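One contact in two related proteins. Structure 1 is carboxysome shell vertex protein CcmL from Thermosynechococcus elongatus, which probably forms the vertices of the polyhedral carboxysome shell around RuBisCO, where its pentamers are thought to curve an otherwise flat hexagonal layer of CcmK subunits: PDB 4JVZ (chain A, 2.01 Å), residues Ser61-Ile66 and Asp75-Ala80. Structure 2 is carboxysome shell vertex protein CcmL from Nostoc sp.: PDB 4N8X (chain B, 1.93 Å), residues Ser62-Leu67 and Asp76-Ala81. One frame, after least-squares fit of the local backbone (RMSD 0.38 Å); residues are numbered along the deposited sequences.

Structure 1 (4JVZ). With SO4 (sulfate ion), chain C.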
loop_
_atom_site.group_PDB
_atom_site.type_symbol
_atom_site.label_atom_id
_atom_site.label_comp_id
_atom_site.label_asym_id
_atom_site.label_seq_id
_atom_site.Cartn_x
_atom_site.Cartn_y
_atom_site.Cartn_z
ATOM N N SER A 61 7.004 2.887 -3.945
ATOM C CA SER A 61 8.358 3.393 -4.136
ATOM C C SER A 61 9.032 2.811 -5.371
ATOM O O SER A 61 10.034 3.345 -5.840
ATOM C CB SER A 61 9.208 3.137 -2.888
ATOM O OG SER A 61 9.150 1.781 -2.495
ATOM N N ALA A 62 8.474 1.728 -5.905
ATOM C CA ALA A 62 8.999 1.120 -7.124
ATOM C C ALA A 62 9.034 2.123 -8.268
ATOM O O ALA A 62 9.949 2.107 -9.090
ATOM C CB ALA A 62 8.157 -0.083 -7.520
ATOM N N ALA A 63 8.024 2.987 -8.323
ATOM C CA ALA A 63 7.922 3.991 -9.375
ATOM C C ALA A 63 9.177 4.847 -9.451
ATOM O O ALA A 63 9.554 5.308 -10.524
ATOM C CB ALA A 63 6.708 4.872 -9.143
ATOM N N ARG A 64 9.818 5.066 -8.309
ATOM C CA ARG A 64 10.973 5.954 -8.246
ATOM C C ARG A 64 12.226 5.289 -8.801
ATOM O O ARG A 64 13.253 5.942 -8.977
ATOM C CB ARG A 64 11.219 6.414 -6.807
ATOM C CG ARG A 64 10.074 7.225 -6.220
ATOM C CD ARG A 64 10.540 8.142 -5.096
ATOM N NE ARG A 64 11.235 7.415 -4.036
ATOM C CZ ARG A 64 10.654 6.914 -2.949
ATOM N NH1 ARG A 64 9.351 7.054 -2.751
ATOM N NH2 ARG A 64 11.380 6.269 -2.052
ATOM N N HIS A 65 12.141 3.991 -9.079
ATOM C CA HIS A 65 13.282 3.259 -9.620
ATOM C C HIS A 65 13.190 3.052 -11.129
ATOM O O HIS A 65 13.991 2.314 -11.702
ATOM C CB HIS A 65 13.457 1.921 -8.894
ATOM C CG HIS A 65 13.817 2.070 -7.449
ATOM N ND1 HIS A 65 15.096 1.879 -6.973
ATOM C CD2 HIS A 65 13.062 2.408 -6.377
ATOM C CE1 HIS A 65 15.110 2.088 -5.666
ATOM N NE2 HIS A 65 13.892 2.411 -5.283
ATOM N N ILE A 66 12.228 3.706 -11.774
ATOM C CA ILE A 66 12.269 3.844 -13.221
ATOM C C ILE A 66 13.433 4.779 -13.516
ATOM O O ILE A 66 13.872 5.516 -12.632
ATOM C CB ILE A 66 10.971 4.437 -13.808
ATOM C CG1 ILE A 66 10.792 5.891 -13.354
ATOM C CG2 ILE A 66 9.772 3.575 -13.430
ATOM C CD1 ILE A 66 9.520 6.543 -13.869
ATOM N N ASP A 75 4.060 7.715 -7.310
ATOM C CA ASP A 75 3.758 6.449 -6.661
ATOM C C ASP A 75 3.133 5.456 -7.639
ATOM O O ASP A 75 2.548 4.459 -7.226
ATOM C CB ASP A 75 2.815 6.686 -5.483
ATOM C CG ASP A 75 1.445 7.149 -5.924
ATOM O OD1 ASP A 75 1.325 7.653 -7.059
ATOM O OD2 ASP A 75 0.488 7.012 -5.134
ATOM N N ALA A 76 3.252 5.734 -8.935
ATOM C CA ALA A 76 2.782 4.810 -9.964
ATOM C C ALA A 76 3.491 5.063 -11.296
ATOM O O ALA A 76 3.689 6.208 -11.692
ATOM C CB ALA A 76 1.275 4.936 -10.135
ATOM N N ALA A 77 3.859 3.990 -11.991
ATOM C CA ALA A 77 4.579 4.112 -13.254
ATOM C C ALA A 77 4.344 2.910 -14.160
ATOM O O ALA A 77 4.175 1.789 -13.684
ATOM C CB ALA A 77 6.076 4.270 -12.990
ATOM N N VAL A 78 4.338 3.153 -15.467
ATOM C CA VAL A 78 4.429 2.079 -16.445
ATOM C C VAL A 78 5.862 1.581 -16.459
ATOM O O VAL A 78 6.789 2.376 -16.576
ATOM C CB VAL A 78 4.091 2.568 -17.863
ATOM C CG1 VAL A 78 4.442 1.490 -18.896
ATOM C CG2 VAL A 78 2.630 2.980 -17.961
ATOM N N VAL A 79 6.050 0.273 -16.333
ATOM C CA VAL A 79 7.389 -0.297 -16.383
ATOM C C VAL A 79 7.542 -1.281 -17.537
ATOM O O VAL A 79 8.656 -1.656 -17.897
ATOM C CB VAL A 79 7.748 -0.988 -15.057
ATOM C CG1 VAL A 79 7.574 -0.010 -13.900
ATOM C CG2 VAL A 79 6.897 -2.237 -14.856
ATOM N N ALA A 80 6.425 -1.686 -18.129
ATOM C CA ALA A 80 6.473 -2.591 -19.268
ATOM C C ALA A 80 5.242 -2.472 -20.155
ATOM O O ALA A 80 4.134 -2.229 -19.684
ATOM C CB ALA A 80 6.639 -4.030 -18.797
HETATM S S SO4 C . 8.295 2.166 1.215
HETATM O O1 SO4 C . 7.631 3.128 2.073
HETATM O O2 SO4 C . 9.695 2.056 1.589
HETATM O O3 SO4 C . 7.649 0.876 1.380
HETATM O O4 SO4 C . 8.189 2.604 -0.167
#

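Structure 2 (4N8X).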
loop_
_atom_site.group_PDB
_atom_site.type_symbol
_atom_site.label_atom_id
_atom_site.label_comp_id
_atom_site.label_asym_id
_atom_site.label_seq_id
_atom_site.Cartn_x
_atom_site.Cartn_y
_atom_site.Cartn_z
ATOM N N SER B 62 7.142 3.129 -3.918
ATOM C CA SER B 62 8.558 3.490 -4.179
ATOM C C SER B 62 9.144 2.766 -5.397
ATOM O O SER B 62 10.096 3.253 -5.997
ATOM C CB SER B 62 9.459 3.293 -2.933
ATOM O OG SER B 62 9.445 1.933 -2.477
ATOM N N ALA B 63 8.565 1.625 -5.782
ATOM C CA ALA B 63 8.969 0.956 -7.024
ATOM C C ALA B 63 8.959 1.951 -8.203
ATOM O O ALA B 63 9.771 1.864 -9.102
ATOM C CB ALA B 63 8.016 -0.211 -7.342
ATOM N N ALA B 64 8.011 2.878 -8.206
ATOM C CA ALA B 64 7.858 3.740 -9.375
ATOM C C ALA B 64 9.013 4.693 -9.451
ATOM O O ALA B 64 9.248 5.308 -10.492
ATOM C CB ALA B 64 6.519 4.489 -9.336
ATOM N N ARG B 65 9.753 4.825 -8.348
ATOM C CA ARG B 65 10.855 5.786 -8.321
ATOM C C ARG B 65 12.171 5.123 -8.720
ATOM O O ARG B 65 13.203 5.787 -8.800
ATOM C CB ARG B 65 10.970 6.523 -6.949
ATOM C CG ARG B 65 9.657 7.256 -6.492
ATOM C CD ARG B 65 9.831 8.276 -5.357
ATOM N NE ARG B 65 9.961 7.663 -4.015
ATOM C CZ ARG B 65 11.120 7.508 -3.379
ATOM N NH1 ARG B 65 11.161 6.945 -2.180
ATOM N NH2 ARG B 65 12.242 7.907 -3.948
ATOM N N GLN B 66 12.148 3.823 -8.995
ATOM C CA GLN B 66 13.405 3.174 -9.433
ATOM C C GLN B 66 13.701 3.413 -10.914
ATOM O O GLN B 66 14.808 3.175 -11.361
ATOM C CB GLN B 66 13.443 1.672 -9.122
ATOM C CG GLN B 66 12.961 1.299 -7.738
ATOM C CD GLN B 66 13.769 1.965 -6.664
ATOM O OE1 GLN B 66 14.998 1.816 -6.614
ATOM N NE2 GLN B 66 13.092 2.740 -5.803
ATOM N N LEU B 67 12.719 3.859 -11.678
ATOM C CA LEU B 67 12.968 4.203 -13.080
ATOM C C LEU B 67 13.933 5.372 -13.074
ATOM O O LEU B 67 13.885 6.194 -12.155
ATOM C CB LEU B 67 11.673 4.618 -13.793
ATOM C CG LEU B 67 10.474 3.664 -13.816
ATOM C CD1 LEU B 67 9.419 4.163 -14.798
ATOM C CD2 LEU B 67 10.931 2.282 -14.196
ATOM N N ASP B 76 4.024 7.715 -7.637
ATOM C CA ASP B 76 3.778 6.513 -6.868
ATOM C C ASP B 76 3.187 5.468 -7.771
ATOM O O ASP B 76 2.689 4.456 -7.284
ATOM C CB ASP B 76 2.822 6.806 -5.703
ATOM C CG ASP B 76 1.508 7.442 -6.165
ATOM O OD1 ASP B 76 1.308 7.563 -7.397
ATOM O OD2 ASP B 76 0.681 7.808 -5.287
ATOM N N ALA B 77 3.215 5.733 -9.087
ATOM C CA ALA B 77 2.722 4.792 -10.112
ATOM C C ALA B 77 3.415 5.081 -11.422
ATOM O O ALA B 77 3.521 6.254 -11.824
ATOM C CB ALA B 77 1.155 4.858 -10.286
ATOM N N ALA B 78 3.988 4.025 -12.006
ATOM C CA ALA B 78 4.762 4.118 -13.236
ATOM C C ALA B 78 4.433 2.945 -14.173
ATOM O O ALA B 78 4.227 1.805 -13.723
ATOM C CB ALA B 78 6.309 4.195 -12.920
ATOM N N VAL B 79 4.417 3.232 -15.470
ATOM C CA VAL B 79 4.342 2.192 -16.479
ATOM C C VAL B 79 5.703 1.510 -16.602
ATOM O O VAL B 79 6.712 2.170 -16.749
ATOM C CB VAL B 79 3.849 2.776 -17.814
ATOM C CG1 VAL B 79 3.980 1.754 -18.945
ATOM C CG2 VAL B 79 2.401 3.252 -17.663
ATOM N N VAL B 80 5.756 0.178 -16.445
ATOM C CA VAL B 80 7.052 -0.468 -16.482
ATOM C C VAL B 80 7.197 -1.419 -17.654
ATOM O O VAL B 80 8.309 -1.808 -18.018
ATOM C CB VAL B 80 7.437 -1.165 -15.123
ATOM C CG1 VAL B 80 7.409 -0.167 -13.979
ATOM C CG2 VAL B 80 6.507 -2.368 -14.783
ATOM N N ALA B 81 6.078 -1.799 -18.252
ATOM C CA ALA B 81 6.139 -2.762 -19.349
ATOM C C ALA B 81 4.874 -2.672 -20.190
ATOM O O ALA B 81 3.813 -2.346 -19.665
ATOM C CB ALA B 81 6.301 -4.183 -18.781
#

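Structure 1 (4JVZ)
Ala77 projects its methyl between Ala63 and Ile66: its CB lies 3.9 Å from Ala63 CB and 3.8 Å from Ile66 CG2. Segment 61-66, a tight turn within the loop between strands 54-59 and 76-81, thus packs on the start of the latter strand in the OB fold. Ala63 meets the strand head-on, with CB 3.6 Å from Ala76 N. Ile66 presents two branches. Its CG2, anti to the carbonyl carbon, reaches along the strand to Val79 CG1 at 4.2 Å and lies 4.5 Å from Val78 O, while the other branch, extended through CG1 (chi2 -179°), brings CD1 to 4.2 Å from Ala77 CB. The side chains that meet here are all aliphatic. On the far side of the turn, His65 NE2 stands 4.0 Å from Ser61 O. Ser61 OG hydrogen-bonds Arg64 NH1 of the second subunit, and also a sulfate, probably from the crystallisation liquor, that Ser61 of three other subunits also binds. Asp75 bonds Met1 N and Arg59 N of the third subunit.

Structure 2 (4N8X)
The methyl of Ala78 sits between Ala64 and Leu67, with its CB 3.6 Å from Ala64 CB and 3.6 Å from Leu67 CD1. Ala64 meets the strand head-on, its CB 3.5 Å from Ala77 N. Leu67 works through a fork. CG stands anti to the carbonyl carbon (chi1 -56°), which sets the branch point beside the backbone N; from there CD1 goes to Ala78 and also lies 3.9 Å from Val79 O, whereas CD2 goes to Val80 CG1 at 4.3 Å. The side chains that meet here are all aliphatic. On the far side of the turn, Gln66 folds back so that NE2 donates to Ser62 O over 3.0 Å, nearly straight at 173°. The donor lies above the carbonyl plane, and Arg65 N reaches the same oxygen from the opposite face, so two bonds hold it. Ser62 OG hydrogen-bonds Arg65 NH1 of the second subunit. Asp76 bonds Met1 N and Arg60 N of the third subunit, joining the strand's start to the homopentamer interface.

Comparison
The main change inside the packing is Ile66(A) against Leu67(B), both buried. The chain moves slightly with it: their CA atoms stand 0.8 Å apart after superposition. The CG1 and CD1 atoms of Ile66(A) go, with nothing in the side chain of Leu67(B) to match them. CG2 of Ile66(A) finds its counterpart in CG of Leu67(B), 0.8 Å apart, and from that point CD1 and CD2 of Leu67(B) come in, without counterparts in Ile66(A); the same four carbons are redistributed. Yet the touches persist: Ile66(A) CD1 lies 4.2 Å from Ala77(A) CB, and Leu67(B) CD1 3.6 Å from Ala78(B) CB. Both side chains also touch Val78(A)/Val79(B) and Val79(A)/Val80(B). Val79(A) keeps its place, as does Ser61(A), beside which a sulfate is modelled in structure 1 alone. At the neighbouring exchange, NE2 of His65(A) is 4.0 Å from Ser61(A) O and NE2 of Gln66(B) 3.0 Å from Ser62(B) O, the touch being kept, and the Arg64(A) side chain lies differently from Arg65(B).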